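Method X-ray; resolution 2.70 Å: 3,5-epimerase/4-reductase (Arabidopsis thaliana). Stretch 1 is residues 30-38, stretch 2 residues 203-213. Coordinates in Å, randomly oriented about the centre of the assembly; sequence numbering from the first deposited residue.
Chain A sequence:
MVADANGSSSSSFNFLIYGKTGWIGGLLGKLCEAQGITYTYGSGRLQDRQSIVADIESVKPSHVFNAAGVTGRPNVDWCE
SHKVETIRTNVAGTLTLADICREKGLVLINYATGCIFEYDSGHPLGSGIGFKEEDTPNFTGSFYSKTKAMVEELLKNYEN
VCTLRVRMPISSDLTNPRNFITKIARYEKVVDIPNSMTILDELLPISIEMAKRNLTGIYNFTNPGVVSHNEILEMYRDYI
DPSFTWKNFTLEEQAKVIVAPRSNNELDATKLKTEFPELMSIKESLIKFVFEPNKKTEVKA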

ATOM      1  N   LYS A  30       9.072  27.383  11.091  1.00 50.87           N
ATOM      2  CA  LYS A  30       9.055  28.480  12.044  1.00 52.79           C
ATOM      3  C   LYS A  30       9.644  28.078  13.394  1.00 47.39           C
ATOM      4  O   LYS A  30      10.300  28.873  14.037  1.00 47.04           O
ATOM      5  CB  LYS A  30       7.638  29.048  12.186  1.00 53.68           C
ATOM      6  CG  LYS A  30       7.064  29.526  10.842  1.00 59.93           C
ATOM      7  CD  LYS A  30       5.985  30.606  11.020  1.00 68.89           C
ATOM      8  CE  LYS A  30       5.653  31.314   9.693  1.00 75.14           C
ATOM      9  NZ  LYS A  30       4.866  30.462   8.742  1.00 77.22           N
ATOM     10  N   LEU A  31       9.446  26.833  13.801  1.00 46.40           N
ATOM     11  CA  LEU A  31      10.013  26.368  15.063  1.00 46.92           C
ATOM     12  C   LEU A  31      11.534  26.240  15.018  1.00 47.83           C
ATOM     13  O   LEU A  31      12.230  26.571  15.978  1.00 48.69           O
ATOM     14  CB  LEU A  31       9.376  25.047  15.460  1.00 46.56           C
ATOM     15  CG  LEU A  31       8.029  25.231  16.145  1.00 45.97           C
ATOM     16  CD1 LEU A  31       7.224  23.950  16.082  1.00 50.36           C
ATOM     17  CD2 LEU A  31       8.259  25.654  17.578  1.00 49.06           C
ATOM     18  N   CYS A  32      12.036  25.749  13.892  1.00 51.33           N
ATOM     19  CA  CYS A  32      13.464  25.654  13.662  1.00 49.36           C
ATOM     20  C   CYS A  32      14.090  27.044  13.679  1.00 50.67           C
ATOM     21  O   CYS A  32      15.197  27.220  14.192  1.00 48.92           O
ATOM     22  CB  CYS A  32      13.745  24.967  12.324  1.00 46.39           C
ATOM     23  SG  CYS A  32      13.410  23.184  12.289  1.00 48.57           S
ATOM     24  N   GLU A  33      13.390  28.026  13.108  1.00 49.62           N
ATOM     25  CA  GLU A  33      13.860  29.411  13.180  1.00 53.27           C
ATOM     26  C   GLU A  33      13.957  29.821  14.638  1.00 52.19           C
ATOM     27  O   GLU A  33      15.003  30.276  15.095  1.00 52.08           O
ATOM     28  CB  GLU A  33      12.937  30.378  12.427  1.00 49.65           C
ATOM     29  CG  GLU A  33      13.225  30.488  10.943  1.00 58.16           C
ATOM     30  CD  GLU A  33      12.007  30.935  10.136  1.00 66.68           C
ATOM     31  OE1 GLU A  33      11.030  31.455  10.735  1.00 64.26           O
ATOM     32  OE2 GLU A  33      12.024  30.754   8.895  1.00 66.58           O
ATOM     33  N   ALA A  34      12.862  29.621  15.365  1.00 50.41           N
ATOM     34  CA  ALA A  34      12.753  30.100  16.734  1.00 50.96           C
ATOM     35  C   ALA A  34      13.736  29.406  17.666  1.00 52.92           C
ATOM     36  O   ALA A  34      14.157  29.997  18.666  1.00 52.43           O
ATOM     37  CB  ALA A  34      11.330  29.955  17.243  1.00 47.23           C
ATOM     38  N   GLN A  35      14.109  28.167  17.337  1.00 51.58           N
ATOM     39  CA  GLN A  35      15.038  27.400  18.184  1.00 53.04           C
ATOM     40  C   GLN A  35      16.479  27.440  17.682  1.00 52.53           C
ATOM     41  O   GLN A  35      17.350  26.776  18.249  1.00 54.15           O
ATOM     42  CB  GLN A  35      14.629  25.928  18.273  1.00 50.43           C
ATOM     43  CG  GLN A  35      13.463  25.602  19.174  1.00 53.08           C
ATOM     44  CD  GLN A  35      13.331  24.090  19.374  1.00 61.75           C
ATOM     45  OE1 GLN A  35      14.327  23.395  19.597  1.00 65.36           O
ATOM     46  NE2 GLN A  35      12.108  23.575  19.269  1.00 60.89           N
ATOM     47  N   GLY A  36      16.728  28.174  16.603  1.00 47.55           N
ATOM     48  CA  GLY A  36      18.063  28.233  16.038  1.00 45.39           C
ATOM     49  C   GLY A  36      18.544  26.938  15.390  1.00 50.22           C
ATOM     50  O   GLY A  36      19.740  26.637  15.412  1.00 50.75           O
ATOM     51  N   ILE A  37      17.628  26.171  14.806  1.00 44.54           N
ATOM     52  CA  ILE A  37      18.018  24.965  14.095  1.00 47.05           C
ATOM     53  C   ILE A  37      18.069  25.196  12.582  1.00 46.24           C
ATOM     54  O   ILE A  37      17.101  25.670  11.964  1.00 45.93           O
ATOM     55  CB  ILE A  37      17.056  23.786  14.372  1.00 50.32           C
ATOM     56  CG1 ILE A  37      16.907  23.543  15.873  1.00 48.01           C
ATOM     57  CG2 ILE A  37      17.520  22.513  13.639  1.00 42.50           C
ATOM     58  CD1 ILE A  37      15.989  22.379  16.199  1.00 44.84           C
ATOM     59  N   THR A  38      19.195  24.840  11.986  1.00 41.24           N
ATOM     60  CA  THR A  38      19.315  24.882  10.544  1.00 45.53           C
ATOM     61  C   THR A  38      18.337  23.893   9.898  1.00 48.85           C
ATOM     62  O   THR A  38      18.376  22.691  10.177  1.00 48.98           O
ATOM     63  CB  THR A  38      20.746  24.555  10.123  1.00 45.56           C
ATOM     64  OG1 THR A  38      21.627  25.547  10.670  1.00 42.23           O
ATOM     65  CG2 THR A  38      20.876  24.502   8.602  1.00 41.15           C
ATOM     66  N   LEU A 203       2.462  19.855  20.730  1.00 37.63           N
ATOM     67  CA  LEU A 203       2.939  18.577  20.213  1.00 39.29           C
ATOM     68  C   LEU A 203       4.021  18.696  19.128  1.00 42.11           C
ATOM     69  O   LEU A 203       4.942  17.868  19.061  1.00 39.90           O
ATOM     70  CB  LEU A 203       1.770  17.729  19.705  1.00 41.79           C
ATOM     71  CG  LEU A 203       1.240  16.628  20.631  1.00 41.30           C
ATOM     72  CD1 LEU A 203       2.403  15.835  21.209  1.00 42.12           C
ATOM     73  CD2 LEU A 203       0.401  17.214  21.728  1.00 39.51           C
ATOM     74  N   LEU A 204       3.926  19.725  18.292  1.00 40.26           N
ATOM     75  CA  LEU A 204       4.952  19.939  17.272  1.00 40.49           C
ATOM     76  C   LEU A 204       6.356  20.162  17.835  1.00 39.86           C
ATOM     77  O   LEU A 204       7.318  19.605  17.324  1.00 39.71           O
ATOM     78  CB  LEU A 204       4.562  21.035  16.276  1.00 41.77           C
ATOM     79  CG  LEU A 204       3.546  20.565  15.237  1.00 40.66           C
ATOM     80  CD1 LEU A 204       3.413  21.546  14.079  1.00 44.54           C
ATOM     81  CD2 LEU A 204       3.940  19.189  14.734  1.00 46.66           C
ATOM     82  N   PRO A 205       6.482  20.971  18.890  1.00 41.60           N
ATOM     83  CA  PRO A 205       7.812  21.016  19.512  1.00 42.73           C
ATOM     84  C   PRO A 205       8.339  19.642  19.956  1.00 42.32           C
ATOM     85  O   PRO A 205       9.497  19.322  19.688  1.00 40.87           O
ATOM     86  CB  PRO A 205       7.593  21.946  20.708  1.00 38.54           C
ATOM     87  CG  PRO A 205       6.533  22.871  20.218  1.00 39.93           C
ATOM     88  CD  PRO A 205       5.600  22.033  19.407  1.00 39.36           C
ATOM     89  N   ILE A 206       7.488  18.850  20.609  1.00 44.00           N
ATOM     90  CA  ILE A 206       7.825  17.496  21.052  1.00 40.87           C
ATOM     91  C   ILE A 206       8.318  16.618  19.905  1.00 40.98           C
ATOM     92  O   ILE A 206       9.240  15.828  20.063  1.00 42.37           O
ATOM     93  CB  ILE A 206       6.599  16.831  21.744  1.00 47.09           C
ATOM     94  CG1 ILE A 206       6.429  17.392  23.171  1.00 44.87           C
ATOM     95  CG2 ILE A 206       6.702  15.290  21.725  1.00 39.45           C
ATOM     96  CD1 ILE A 206       5.066  17.165  23.786  1.00 39.44           C
ATOM     97  N   SER A 207       7.714  16.770  18.735  1.00 43.90           N
ATOM     98  CA  SER A 207       8.152  15.989  17.586  1.00 41.60           C
ATOM     99  C   SER A 207       9.575  16.351  17.175  1.00 42.04           C
ATOM    100  O   SER A 207      10.333  15.470  16.764  1.00 44.41           O
ATOM    101  CB  SER A 207       7.162  16.070  16.411  1.00 40.02           C
ATOM    102  OG  SER A 207       7.228  17.308  15.744  1.00 42.85           O
ATOM    103  N   ILE A 208       9.953  17.624  17.295  1.00 40.79           N
ATOM    104  CA  ILE A 208      11.357  17.999  17.072  1.00 42.25           C
ATOM    105  C   ILE A 208      12.253  17.196  18.026  1.00 44.57           C
ATOM    106  O   ILE A 208      13.336  16.730  17.640  1.00 45.45           O
ATOM    107  CB  ILE A 208      11.650  19.523  17.280  1.00 41.60           C
ATOM    108  CG1 ILE A 208      10.753  20.430  16.421  1.00 44.50           C
ATOM    109  CG2 ILE A 208      13.105  19.827  17.020  1.00 40.88           C
ATOM    110  CD1 ILE A 208      10.677  20.068  14.972  1.00 44.43           C
ATOM    111  N   GLU A 209      11.786  17.029  19.265  1.00 42.46           N
ATOM    112  CA  GLU A 209      12.556  16.351  20.317  1.00 46.45           C
ATOM    113  C   GLU A 209      12.669  14.846  20.086  1.00 45.49           C
ATOM    114  O   GLU A 209      13.660  14.226  20.487  1.00 42.15           O
ATOM    115  CB  GLU A 209      11.966  16.623  21.717  1.00 43.42           C
ATOM    116  CG  GLU A 209      11.961  18.100  22.099  1.00 51.26           C
ATOM    117  CD  GLU A 209      13.367  18.703  22.139  1.00 58.18           C
ATOM    118  OE1 GLU A 209      14.298  17.979  22.595  1.00 55.85           O
ATOM    119  OE2 GLU A 209      13.534  19.883  21.707  1.00 49.09           O
ATOM    120  N   MET A 210      11.645  14.272  19.449  1.00 46.40           N
ATOM    121  CA  MET A 210      11.615  12.835  19.149  1.00 43.24           C
ATOM    122  C   MET A 210      12.690  12.511  18.143  1.00 43.38           C
ATOM    123  O   MET A 210      13.407  11.525  18.296  1.00 44.03           O
ATOM    124  CB  MET A 210      10.244  12.413  18.629  1.00 37.52           C
ATOM    125  CG  MET A 210       9.134  12.595  19.664  1.00 42.41           C
ATOM    126  SD  MET A 210       7.531  11.969  19.130  1.00 43.10           S
ATOM    127  CE  MET A 210       7.753  10.212  19.372  1.00 36.73           C
ATOM    128  N   ALA A 211      12.797  13.369  17.127  1.00 44.16           N
ATOM    129  CA  ALA A 211      13.898  13.342  16.169  1.00 44.61           C
ATOM    130  C   ALA A 211      15.248  13.420  16.886  1.00 45.69           C
ATOM    131  O   ALA A 211      16.118  12.573  16.671  1.00 47.37           O
ATOM    132  CB  ALA A 211      13.764  14.477  15.170  1.00 39.95           C
ATOM    133  N   LYS A 212      15.421  14.427  17.738  1.00 41.56           N
ATOM    134  CA  LYS A 212      16.664  14.563  18.485  1.00 43.70           C
ATOM    135  C   LYS A 212      17.018  13.289  19.266  1.00 44.27           C
ATOM    136  O   LYS A 212      18.188  12.958  19.405  1.00 44.81           O
ATOM    137  CB  LYS A 212      16.611  15.779  19.409  1.00 46.14           C
ATOM    138  CG  LYS A 212      16.735  17.146  18.697  1.00 48.51           C
ATOM    139  CD  LYS A 212      16.459  18.295  19.671  1.00 44.05           C
ATOM    140  CE  LYS A 212      16.930  19.632  19.118  1.00 54.51           C
ATOM    141  NZ  LYS A 212      16.297  20.827  19.804  1.00 55.33           N
ATOM    142  N   ARG A 213      16.005  12.560  19.739  1.00 43.96           N
ATOM    143  CA  ARG A 213      16.226  11.353  20.524  1.00 41.05           C
ATOM    144  C   ARG A 213      16.267  10.112  19.664  1.00 41.30           C
ATOM    145  O   ARG A 213      16.284   8.999  20.180  1.00 41.67           O
ATOM    146  CB  ARG A 213      15.124  11.181  21.550  1.00 40.82           C
ATOM    147  CG  ARG A 213      15.053  12.296  22.539  1.00 44.69           C
ATOM    148  CD  ARG A 213      14.006  12.010  23.604  1.00 45.67           C
ATOM    149  NE  ARG A 213      13.691  13.212  24.362  1.00 44.96           N
ATOM    150  CZ  ARG A 213      12.793  13.275  25.338  1.00 45.00           C
ATOM    151  NH1 ARG A 213      12.102  12.195  25.691  1.00 41.19           N
ATOM    152  NH2 ARG A 213      12.589  14.433  25.956  1.00 46.11           N
TER
HETATM  153  O   HOH W   1      11.436  21.117  20.522  1.00 48.33           O

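Two segments of one chain, at least 171 residues apart in sequence wherever they touch, meet here along a helix end and the flank of a second helix. The first stretch carries the last turn of a helix that begins earlier in the chain. Ala34 N bonds to Lys30 O at 3.0 Å and Gln35 N to Leu31 O at 2.8 Å, the usual helical pattern. The chain then closes in a Schellman motif: Ile37 N reaches back to Cys32 O at 2.7 Å, and Gly36 N to Glu33 O at 3.1 Å. Gly36 makes this turn with phi of 69° and psi of 33°, a positive-phi conformation that glycine, lacking a CB, adopts easily. The turn matters to the contact because Ile37, just beyond it, again directs its CA-to-CB bond toward the second stretch.

The second stretch is helical from Leu203 to Lys212, in a helix that begins earlier in the chain. It is kinked at Pro205, whose ring nitrogen has no hydrogen to give to the preceding turn. Regular bonding resumes beyond it, as in Ser207 N to Leu203 O at 3.0 Å and Lys212 N to Ile208 O at 3.1 Å, and Arg213 is the first residue to leave helical angles. Backbone approach between the stretches is closest at Leu31 and Pro205, whose CA atoms lie 7.3 Å apart, a separation bridged by side chains.

Leu31 fills that space. Its CD1 lies 4.0 Å from Leu204 CB and 4.2 Å from Pro205 CD, so one branched aliphatic side chain packs against both a leucine and the proline ring. A proline suits this spot, since its CD offers an apolar surface beside the kink. A second apolar contact forms past the turn, where Ile37 CD1 sits 3.9 Å from Ile208 CG2. Ile208 points toward the first stretch and is buried, as befits a residue with a purely hydrocarbon side chain.

Polar groups join these apolar contacts. Gln35, an exposed residue, has an amide that can both accept and donate. Its OE1 accepts a weak hydrogen bond from Lys212 NZ at 3.2 Å, while its NE2 donates to water 1 at 2.8 Å. That water in turn donates to Pro205 O at 2.8 Å and to Glu209 OE2 at 2.7 Å, linking the glutamine to the second helix. Pro205 thus contributes its carbonyl as well as its ring.

Lys212 is long enough to reach this network, with chi1 in m and the other three chi angles in t, an extended chain beyond CG. Besides Gln35, its NZ meets Glu209 OE2 at 3.5 Å, a salt bridge whose hydrogen bond is weak, between residues three apart on the same helix. Glu209 itself leaves the backbone sideways, but its end comes nearer, placing OE2 within reach of both the lysine and the water. The contact buries 311 Å² in all, a modest area combining close aliphatic packing with a small polar network.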